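Local coordinates for protein Cas13d (uncultured Ruminococcus sp, PDB 6IV9) that binds CRISPR RNA as a Cas13d effector and, through its two HEPN domains, probably carries out both crRNA maturation and target RNA cleavage, at residues K56-K61 with H121-G126; V809-A814 with L893-G898; D888-L893 with N906-Q911. The protein carries 2 engineered substitutions. All coordinates share one frame; numbering follows the deposited sequence.

Contact 1 (K56-K61 with H121-G126); sequences KAAGMK and HGFGSG. With nucleotides of chain B.
The ring of Phe123 lies against Ala57 and Ala58 at the end of helix 54-58, just before Gly59 closes that helix in a Schellman motif and the chain enters strand 60-65. The loop bearing the phenylalanine links strands 114-119 and 129-132, so the contact joins the two small antiparallel sheets of the N-terminal region. With CG anti to the backbone N (chi1 169°), the Phe123 side chain reaches toward the helix end. Its CB sits 4.1 Å from Ala58 CA. CG comes to 3.8 Å from the same Ala58 CA, which lies over one ring face, offset toward the rim. From there the ring divides between two residues: CD2 meets Ala58 CB at 3.7 Å, while CE1 on the other side meets Ala57 CB at 3.6 Å and CZ rests beside the same methyl. The backbone carbonyl carbon of Ala57 shares the covered face with Ala58 CA. Met434 also packs on the ring and on Ala57.

The same segment turns lysines toward the crRNA. Lys56 bends at chi2 (-72°) and then runs straight, bringing NZ into three hydrogen bonds: to a phosphate oxygen of U23 of chain B, to the base of A29 of chain B, and to the carbonyl O of Lys61 at 2.9 Å, the last fixing the ammonium across the turn. A29 of chain B is thus held through both ring nitrogens flanking C2: Lys56 NZ donates to N3 at 3.1 Å, and Lys61 NZ donates to N1 at 3.0 Å.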
# COMPACT_ATOMS: atom_id res chain seq x y z
N LYS A 56 -4.13 5.68 -26.56
CA LYS A 56 -4.32 6.42 -25.30
C LYS A 56 -3.69 7.81 -25.41
O LYS A 56 -4.30 8.75 -25.00
CB LYS A 56 -3.68 5.67 -24.14
CG LYS A 56 -4.25 4.29 -23.87
CD LYS A 56 -5.61 4.30 -23.28
CE LYS A 56 -6.16 2.91 -23.06
NZ LYS A 56 -7.49 2.93 -22.43
N ALA A 57 -2.50 7.89 -25.99
CA ALA A 57 -1.78 9.18 -26.12
C ALA A 57 -2.61 10.18 -26.94
O ALA A 57 -2.74 11.28 -26.51
CB ALA A 57 -0.42 8.94 -26.72
N ALA A 58 -3.22 9.72 -28.03
CA ALA A 58 -4.04 10.53 -28.96
C ALA A 58 -5.31 11.05 -28.27
O ALA A 58 -5.88 11.99 -28.77
CB ALA A 58 -4.35 9.77 -30.21
N GLY A 59 -5.74 10.42 -27.18
CA GLY A 59 -6.92 10.88 -26.43
C GLY A 59 -8.09 9.91 -26.34
O GLY A 59 -9.02 10.27 -25.67
N MET A 60 -8.02 8.71 -26.92
CA MET A 60 -9.16 7.77 -26.80
C MET A 60 -9.05 7.01 -25.49
O MET A 60 -8.13 6.24 -25.35
CB MET A 60 -9.21 6.77 -27.95
CG MET A 60 -10.42 5.88 -27.88
SD MET A 60 -10.63 4.88 -29.35
CE MET A 60 -11.20 6.11 -30.51
N LYS A 61 -9.92 7.33 -24.54
CA LYS A 61 -9.95 6.70 -23.20
C LYS A 61 -10.53 5.29 -23.22
O LYS A 61 -9.94 4.43 -22.63
CB LYS A 61 -10.83 7.55 -22.29
CG LYS A 61 -10.90 7.11 -20.84
CD LYS A 61 -11.64 8.13 -20.02
CE LYS A 61 -11.93 7.68 -18.62
NZ LYS A 61 -10.69 7.65 -17.82
N HIS A 121 -6.30 18.14 -31.03
CA HIS A 121 -5.39 19.06 -30.31
C HIS A 121 -3.92 18.91 -30.71
O HIS A 121 -3.10 19.38 -29.96
CB HIS A 121 -5.63 19.03 -28.81
CG HIS A 121 -7.05 19.25 -28.45
ND1 HIS A 121 -7.70 20.42 -28.72
CD2 HIS A 121 -7.95 18.46 -27.85
CE1 HIS A 121 -8.94 20.33 -28.31
NE2 HIS A 121 -9.11 19.15 -27.77
N GLY A 122 -3.62 18.28 -31.83
CA GLY A 122 -2.22 18.24 -32.30
C GLY A 122 -1.39 17.02 -31.98
O GLY A 122 -0.21 17.09 -32.25
N PHE A 123 -1.96 15.94 -31.44
CA PHE A 123 -1.10 14.77 -31.17
C PHE A 123 -0.58 14.26 -32.52
O PHE A 123 -1.36 14.09 -33.43
CB PHE A 123 -1.88 13.61 -30.55
CG PHE A 123 -1.08 12.34 -30.52
CD1 PHE A 123 -0.14 12.12 -29.54
CD2 PHE A 123 -1.25 11.37 -31.50
CE1 PHE A 123 0.60 10.95 -29.51
CE2 PHE A 123 -0.50 10.22 -31.48
CZ PHE A 123 0.42 10.01 -30.49
N GLY A 124 0.73 14.13 -32.64
CA GLY A 124 1.38 13.66 -33.87
C GLY A 124 1.01 14.56 -35.03
O GLY A 124 0.84 14.05 -36.11
N SER A 125 0.80 15.84 -34.76
CA SER A 125 0.41 16.81 -35.81
C SER A 125 -0.84 16.34 -36.56
O SER A 125 -0.88 16.49 -37.75
CB SER A 125 1.56 17.05 -36.73
OG SER A 125 2.66 17.52 -36.01
N GLY A 126 -1.82 15.81 -35.84
CA GLY A 126 -3.08 15.38 -36.46
C GLY A 126 -2.99 14.06 -37.20
O GLY A 126 -3.89 13.76 -37.95
P A B 29 -4.33 -1.18 -15.30
OP1 A B 29 -4.62 -0.36 -14.17
OP2 A B 29 -5.32 -2.11 -15.88
O5' A B 29 -3.82 -0.15 -16.40
C5' A B 29 -3.29 -0.64 -17.64
C4' A B 29 -3.70 0.31 -18.74
O4' A B 29 -5.15 0.32 -18.79
C3' A B 29 -3.35 1.77 -18.49
O3' A B 29 -1.96 2.03 -18.74
C2' A B 29 -4.32 2.45 -19.45
O2' A B 29 -3.88 2.36 -20.80
C1' A B 29 -5.58 1.59 -19.23
N9 A B 29 -6.43 2.12 -18.21
C8 A B 29 -6.48 1.81 -16.88
N7 A B 29 -7.25 2.61 -16.19
C5 A B 29 -7.70 3.53 -17.12
C6 A B 29 -8.50 4.67 -17.01
N6 A B 29 -9.06 5.07 -15.87
N1 A B 29 -8.75 5.38 -18.13
C2 A B 29 -8.20 4.97 -19.28
N3 A B 29 -7.41 3.93 -19.50
C4 A B 29 -7.17 3.27 -18.36
P U B 23 -8.66 -0.58 -21.97
OP1 U B 23 -9.95 0.06 -22.27
OP2 U B 23 -7.43 0.19 -21.91
O5' U B 23 -8.87 -1.28 -20.55
C5' U B 23 -7.77 -1.70 -19.71
C4' U B 23 -8.26 -1.76 -18.26
O4' U B 23 -8.52 -0.39 -17.85
C3' U B 23 -9.61 -2.48 -18.10
O3' U B 23 -9.61 -3.24 -16.91
C2' U B 23 -10.61 -1.36 -17.98
O2' U B 23 -11.84 -1.72 -17.35
C1' U B 23 -9.79 -0.28 -17.26
N1 U B 23 -10.34 1.05 -17.54
C2 U B 23 -10.91 1.77 -16.50
O2 U B 23 -10.96 1.35 -15.37
N3 U B 23 -11.46 2.97 -16.86
C4 U B 23 -11.52 3.51 -18.10
O4 U B 23 -12.08 4.60 -18.26
C5 U B 23 -10.88 2.73 -19.12
C6 U B 23 -10.32 1.57 -18.81
P G B 22 -5.70 0.71 -26.41
OP1 G B 22 -6.83 1.60 -26.62
OP2 G B 22 -4.41 1.16 -25.81
O5' G B 22 -6.07 -0.62 -25.60
C5' G B 22 -7.37 -1.20 -25.81
C4' G B 22 -7.60 -2.43 -24.99
O4' G B 22 -6.66 -3.47 -25.38
C3' G B 22 -7.34 -2.26 -23.50
O3' G B 22 -8.57 -1.80 -22.92
C2' G B 22 -7.09 -3.69 -23.05
O2' G B 22 -8.31 -4.37 -22.83
C1' G B 22 -6.39 -4.29 -24.27
N9 G B 22 -4.94 -4.47 -24.20
C8 G B 22 -3.96 -3.56 -24.52
N7 G B 22 -2.76 -4.02 -24.35
C5 G B 22 -2.95 -5.33 -23.93
C6 G B 22 -2.00 -6.31 -23.54
O6 G B 22 -0.77 -6.27 -23.65
N1 G B 22 -2.62 -7.46 -23.07
C2 G B 22 -3.98 -7.66 -23.00
N2 G B 22 -4.40 -8.83 -22.54
N3 G B 22 -4.87 -6.72 -23.30
C4 G B 22 -4.29 -5.60 -23.77

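Contact 2 (V809-A814 with L893-G898)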
# COMPACT_ATOMS: atom_id res chain seq x y z
N VAL A 809 0.68 -30.98 -15.43
CA VAL A 809 1.90 -31.63 -14.88
C VAL A 809 2.20 -31.09 -13.48
O VAL A 809 2.54 -31.87 -12.62
CB VAL A 809 3.08 -31.42 -15.83
CG1 VAL A 809 4.38 -31.84 -15.18
CG2 VAL A 809 2.86 -32.16 -17.13
N ASP A 810 2.08 -29.78 -13.30
CA ASP A 810 2.33 -29.12 -12.00
C ASP A 810 1.33 -29.63 -10.96
O ASP A 810 1.76 -29.91 -9.87
CB ASP A 810 2.41 -27.61 -12.18
CG ASP A 810 3.54 -27.19 -13.10
OD1 ASP A 810 4.59 -27.84 -13.06
OD2 ASP A 810 3.36 -26.23 -13.85
N ILE A 811 0.07 -29.81 -11.32
CA ILE A 811 -0.94 -30.30 -10.35
C ILE A 811 -0.54 -31.69 -9.84
O ILE A 811 -0.68 -31.95 -8.66
CB ILE A 811 -2.34 -30.34 -10.99
CG1 ILE A 811 -2.92 -28.95 -11.23
CG2 ILE A 811 -3.28 -31.16 -10.16
CD1 ILE A 811 -4.09 -28.95 -12.15
N ASN A 812 -0.09 -32.53 -10.75
CA ASN A 812 0.31 -33.93 -10.46
C ASN A 812 1.56 -33.99 -9.58
O ASN A 812 1.72 -34.95 -8.85
CB ASN A 812 0.26 -34.78 -11.72
CG ASN A 812 -1.18 -34.95 -12.15
OD1 ASN A 812 -2.02 -35.32 -11.35
ND2 ASN A 812 -1.47 -34.65 -13.40
N ASN A 813 2.44 -33.00 -9.73
CA ASN A 813 3.67 -32.86 -8.93
C ASN A 813 3.33 -32.48 -7.49
O ASN A 813 4.16 -32.67 -6.62
CB ASN A 813 4.63 -31.87 -9.59
CG ASN A 813 5.37 -32.53 -10.73
OD1 ASN A 813 5.39 -33.75 -10.80
ND2 ASN A 813 5.94 -31.75 -11.61
N ALA A 814 2.16 -31.89 -7.30
CA ALA A 814 1.69 -31.42 -5.99
C ALA A 814 0.71 -32.42 -5.38
O ALA A 814 0.48 -33.44 -5.98
CB ALA A 814 1.05 -30.08 -6.15
N LEU A 893 3.59 -26.06 -6.10
CA LEU A 893 2.92 -25.35 -4.99
C LEU A 893 1.91 -24.33 -5.52
O LEU A 893 0.91 -24.14 -4.90
CB LEU A 893 3.99 -24.70 -4.11
CG LEU A 893 4.77 -25.67 -3.23
CD1 LEU A 893 5.92 -24.97 -2.54
CD2 LEU A 893 3.86 -26.35 -2.23
N ASN A 894 2.20 -23.72 -6.66
CA ASN A 894 1.37 -22.66 -7.29
C ASN A 894 0.30 -23.26 -8.20
O ASN A 894 -0.50 -22.52 -8.69
CB ASN A 894 2.23 -21.72 -8.11
CG ASN A 894 2.99 -20.72 -7.28
OD1 ASN A 894 2.68 -20.51 -6.13
ND2 ASN A 894 3.96 -20.07 -7.88
N SER A 895 0.22 -24.59 -8.29
CA SER A 895 -0.71 -25.29 -9.22
C SER A 895 -2.17 -24.91 -8.94
O SER A 895 -2.92 -24.82 -9.86
CB SER A 895 -0.48 -26.77 -9.28
OG SER A 895 -0.69 -27.38 -8.04
N PRO A 896 -2.59 -24.63 -7.69
CA PRO A 896 -3.95 -24.20 -7.43
C PRO A 896 -4.33 -22.89 -8.15
O PRO A 896 -5.46 -22.66 -8.36
CB PRO A 896 -3.96 -23.98 -5.91
CG PRO A 896 -2.90 -24.90 -5.41
CD PRO A 896 -1.84 -24.87 -6.48
N PHE A 897 -3.33 -22.07 -8.46
CA PHE A 897 -3.49 -20.75 -9.12
C PHE A 897 -3.40 -20.89 -10.63
O PHE A 897 -3.57 -19.92 -11.31
CB PHE A 897 -2.40 -19.79 -8.64
CG PHE A 897 -2.22 -19.77 -7.15
CD1 PHE A 897 -3.31 -19.82 -6.31
CD2 PHE A 897 -0.96 -19.71 -6.59
CE1 PHE A 897 -3.14 -19.81 -4.93
CE2 PHE A 897 -0.79 -19.69 -5.22
CZ PHE A 897 -1.89 -19.74 -4.40
N GLY A 898 -3.24 -22.11 -11.10
CA GLY A 898 -3.04 -22.43 -12.52
C GLY A 898 -4.16 -21.95 -13.42
O GLY A 898 -3.89 -21.65 -14.55
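Ser895 puts its CB against the backbone of helix 801-813, 3.7 Å from Ile811 N and close to Ile811 CA. The carbonyl carbon of Asp810 follows at 3.8 Å from Ser895 CB, so the serine packs on the peptide link between the two helical residues as well as on their side chains. Its hydroxyl stands between backbone N and carbonyl carbon (chi1 62°), a rotamer that lets Ser895 OG hydrogen-bond back to the carbonyl O of Ala892 while OG stays 3.7 Å from Ile811 CA. Ile811 answers with CG1, which sits 3.8 Å from Ser895 CB. That branch is anti to the carbonyl carbon (chi1 -71°), and CD1 continues the chain in extended form.

Here the last turn of one helix meets the 3-10 turn that follows helix 887-893, within the helical C-terminal region that is probably the second HEPN domain. Arg776 binds the carbonyl O of Ile811 and packs on Ser895 and Ala814, and Ser779 OG binds the carbonyl O of Ser895. The 3-10 turn itself is held by backbone bonds from Phe897 N to Asn894 O and from Gly898 N to Ser895 O.

Three residues past Ile811, Ala814, already out of helical geometry, directs its methyl at the serine: Ala814 CB lies 3.7 Å from Ser895 OG. The CB of Asp810 makes a looser approach, 4.2 Å from Ser895 CB.

Contact 3 (D888-L893 with N906-Q911). With nucleotides of chain B.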
# COMPACT_ATOMS: atom_id res chain seq x y z
N ASP A 888 10.76 -26.36 -9.93
CA ASP A 888 9.60 -27.26 -10.13
C ASP A 888 8.69 -27.26 -8.90
O ASP A 888 7.53 -27.54 -9.07
CB ASP A 888 10.04 -28.67 -10.50
CG ASP A 888 10.40 -28.80 -11.96
OD1 ASP A 888 10.40 -27.78 -12.66
OD2 ASP A 888 10.68 -29.91 -12.36
N PHE A 889 9.27 -27.12 -7.72
CA PHE A 889 8.52 -27.12 -6.44
C PHE A 889 7.62 -25.88 -6.37
O PHE A 889 6.54 -25.96 -5.88
CB PHE A 889 9.52 -27.28 -5.29
CG PHE A 889 8.95 -27.71 -3.97
CD1 PHE A 889 7.63 -28.06 -3.83
CD2 PHE A 889 9.76 -27.77 -2.86
CE1 PHE A 889 7.13 -28.45 -2.60
CE2 PHE A 889 9.26 -28.15 -1.63
CZ PHE A 889 7.95 -28.48 -1.51
N VAL A 890 8.13 -24.75 -6.85
CA VAL A 890 7.32 -23.50 -6.87
C VAL A 890 6.11 -23.74 -7.78
O VAL A 890 5.03 -23.44 -7.38
CB VAL A 890 8.16 -22.32 -7.39
CG1 VAL A 890 7.32 -21.08 -7.57
CG2 VAL A 890 9.35 -22.02 -6.50
N LYS A 891 6.33 -24.31 -8.96
CA LYS A 891 5.23 -24.56 -9.92
C LYS A 891 4.20 -25.52 -9.32
O LYS A 891 3.04 -25.29 -9.49
CB LYS A 891 5.80 -25.06 -11.24
CG LYS A 891 6.84 -24.14 -11.85
CD LYS A 891 7.00 -24.29 -13.32
CE LYS A 891 7.72 -25.55 -13.72
NZ LYS A 891 7.63 -25.81 -15.18
N ALA A 892 4.66 -26.57 -8.65
CA ALA A 892 3.73 -27.54 -8.03
C ALA A 892 2.92 -26.84 -6.93
O ALA A 892 1.72 -26.98 -6.89
CB ALA A 892 4.54 -28.66 -7.45
N LEU A 893 3.59 -26.06 -6.10
CA LEU A 893 2.92 -25.35 -4.99
C LEU A 893 1.91 -24.33 -5.52
O LEU A 893 0.91 -24.14 -4.90
CB LEU A 893 3.99 -24.70 -4.11
CG LEU A 893 4.77 -25.67 -3.23
CD1 LEU A 893 5.92 -24.97 -2.54
CD2 LEU A 893 3.86 -26.35 -2.23
N ASN A 906 3.40 -15.53 -13.42
CA ASN A 906 4.10 -14.42 -12.73
C ASN A 906 4.58 -14.88 -11.35
O ASN A 906 5.64 -14.47 -10.96
CB ASN A 906 3.26 -13.15 -12.65
CG ASN A 906 3.02 -12.49 -13.98
OD1 ASN A 906 3.57 -12.90 -14.99
ND2 ASN A 906 2.21 -11.46 -13.98
N LEU A 907 3.80 -15.71 -10.67
CA LEU A 907 4.13 -16.16 -9.30
C LEU A 907 5.08 -17.37 -9.32
O LEU A 907 5.59 -17.68 -8.28
CB LEU A 907 2.83 -16.52 -8.58
CG LEU A 907 1.89 -15.37 -8.26
CD1 LEU A 907 0.76 -15.81 -7.36
CD2 LEU A 907 2.63 -14.21 -7.65
N SER A 908 5.26 -18.02 -10.47
CA SER A 908 6.08 -19.25 -10.57
C SER A 908 7.44 -19.02 -11.23
O SER A 908 8.33 -19.79 -10.98
CB SER A 908 5.35 -20.32 -11.32
OG SER A 908 4.15 -20.67 -10.69
N ILE A 909 7.57 -18.00 -12.07
CA ILE A 909 8.82 -17.75 -12.82
C ILE A 909 9.47 -16.47 -12.30
O ILE A 909 8.93 -15.42 -12.53
CB ILE A 909 8.49 -17.71 -14.31
CG1 ILE A 909 7.77 -18.99 -14.71
CG2 ILE A 909 9.74 -17.47 -15.14
CD1 ILE A 909 7.11 -18.94 -16.03
N GLU A 910 10.68 -16.59 -11.79
CA GLU A 910 11.36 -15.45 -11.11
C GLU A 910 11.47 -14.26 -12.06
O GLU A 910 11.25 -13.16 -11.61
CB GLU A 910 12.71 -15.94 -10.61
CG GLU A 910 13.60 -14.88 -10.03
CD GLU A 910 14.80 -15.45 -9.29
OE1 GLU A 910 15.02 -16.67 -9.32
OE2 GLU A 910 15.52 -14.67 -8.69
N GLN A 911 11.77 -14.49 -13.33
CA GLN A 911 11.95 -13.41 -14.33
C GLN A 911 10.66 -12.62 -14.56
O GLN A 911 10.76 -11.51 -14.97
CB GLN A 911 12.58 -13.93 -15.62
CG GLN A 911 13.81 -14.79 -15.36
CD GLN A 911 13.47 -16.26 -15.38
OE1 GLN A 911 13.22 -16.87 -14.36
NE2 GLN A 911 13.46 -16.84 -16.57
P A B 26 -6.52 -10.29 -13.27
OP1 A B 26 -7.01 -11.39 -12.41
OP2 A B 26 -6.83 -8.87 -13.06
O5' A B 26 -4.92 -10.33 -13.23
C5' A B 26 -4.19 -11.54 -13.12
C4' A B 26 -2.72 -11.24 -13.07
O4' A B 26 -2.35 -10.61 -14.31
C3' A B 26 -2.21 -10.23 -12.04
O3' A B 26 -1.91 -10.84 -10.76
C2' A B 26 -0.92 -9.69 -12.68
O2' A B 26 0.29 -10.24 -12.11
C1' A B 26 -1.06 -10.09 -14.17
N9 A B 26 -0.92 -8.96 -15.08
C8 A B 26 -1.81 -7.94 -15.29
N7 A B 26 -1.35 -6.98 -16.05
C5 A B 26 -0.08 -7.43 -16.41
C6 A B 26 0.93 -6.86 -17.19
N6 A B 26 0.80 -5.71 -17.86
N1 A B 26 2.11 -7.52 -17.27
C2 A B 26 2.22 -8.69 -16.63
N3 A B 26 1.36 -9.29 -15.82
C4 A B 26 0.19 -8.64 -15.81
P C B 1 9.18 -17.12 -20.98
OP1 C B 1 7.82 -17.28 -20.41
OP2 C B 1 10.33 -17.82 -20.34
O5' C B 1 9.59 -15.58 -20.97
C5' C B 1 9.61 -14.72 -22.15
C4' C B 1 9.48 -13.30 -21.63
O4' C B 1 10.43 -13.06 -20.60
C3' C B 1 9.55 -12.10 -22.57
O3' C B 1 8.27 -11.47 -22.69
C2' C B 1 10.52 -11.14 -21.87
O2' C B 1 10.03 -9.85 -21.58
C1' C B 1 10.56 -11.69 -20.45
N1 C B 1 11.77 -11.43 -19.66
C2 C B 1 13.03 -11.76 -20.16
O2 C B 1 13.12 -12.19 -21.32
N3 C B 1 14.12 -11.56 -19.39
C4 C B 1 13.98 -11.08 -18.15
N4 C B 1 15.08 -10.89 -17.42
C5 C B 1 12.71 -10.76 -17.61
C6 C B 1 11.64 -10.96 -18.38
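In the helical C-terminal region, probably part of the second HEPN domain, Val890 and Lys891 of helix 887-893 pack on Ser908, where the chain passes from helix 901-908 to helix 910-913; segment 906-911 also faces the crRNA. Val890 supplies the closest approach. Its CG1 branch is anti to the backbone N (chi1 173°) and presses on main chain more than on side chain, with CG1 3.7 Å from Ser908 CA. The same methyl lies 3.8 Å from Ser908 O and also touches the carbonyl O of Leu907, so it sits over the Ser908 main chain, near the carbonyl oxygens of both peptides that flank its CA. Lys891 touches with the base of its chain: CG is 4.1 Å from Ser908 CB, and the bend at chi3 then carries the ammonium end away from the contact.

Ser908 OG passes Lys891 CA at 4.1 Å without bonding across the contact. Its polar partners lie to the side: the carbonyl O of Phe904, four residues back, and ND2 of Asn894. The buried hydroxyl is therefore satisfied, and its methylene is left to face the lysine. Tyr745 OH, from helix 713-760, bonds to the carbonyl O of Leu907.

On the RNA side, Asn906 binds A26 of chain B at its sugar edge. ND2 donates to base nitrogen N3 at 3.0 Å, with an N-H...N angle of 150°. The same ND2 donates to the ribose O2' at 2.9 Å, a partner that DNA would lack. Further along, Gln911 packs its CB 3.7 Å from C5 of C1 of chain B. Short helices packed together, the second of them also on the long helix 713-760 and on the crRNA, are consistent with the all-helical HEPN fold.

Overall arrangement
Contacts 2 and 3 form one continuous patch: their centres are 9 Å apart, they share Leu893, and Ala814 CB of contact 2 packs 3.3 Å from Ala892 O of contact 3. Their segments alternate along the chain. Contact 1 comes earlier in sequence, in the N-terminal region, its centre 45 Å from that of contact 2 and 40 Å from that of contact 3; its nearest atoms stay about 26 Å and about 19 Å from theirs. The crRNA links these distant regions: contacts 1 and 3 both bind nucleotides of chain B, whereas contact 2 does not touch the RNA through its own segments, its nearest atom lying about 8 Å away.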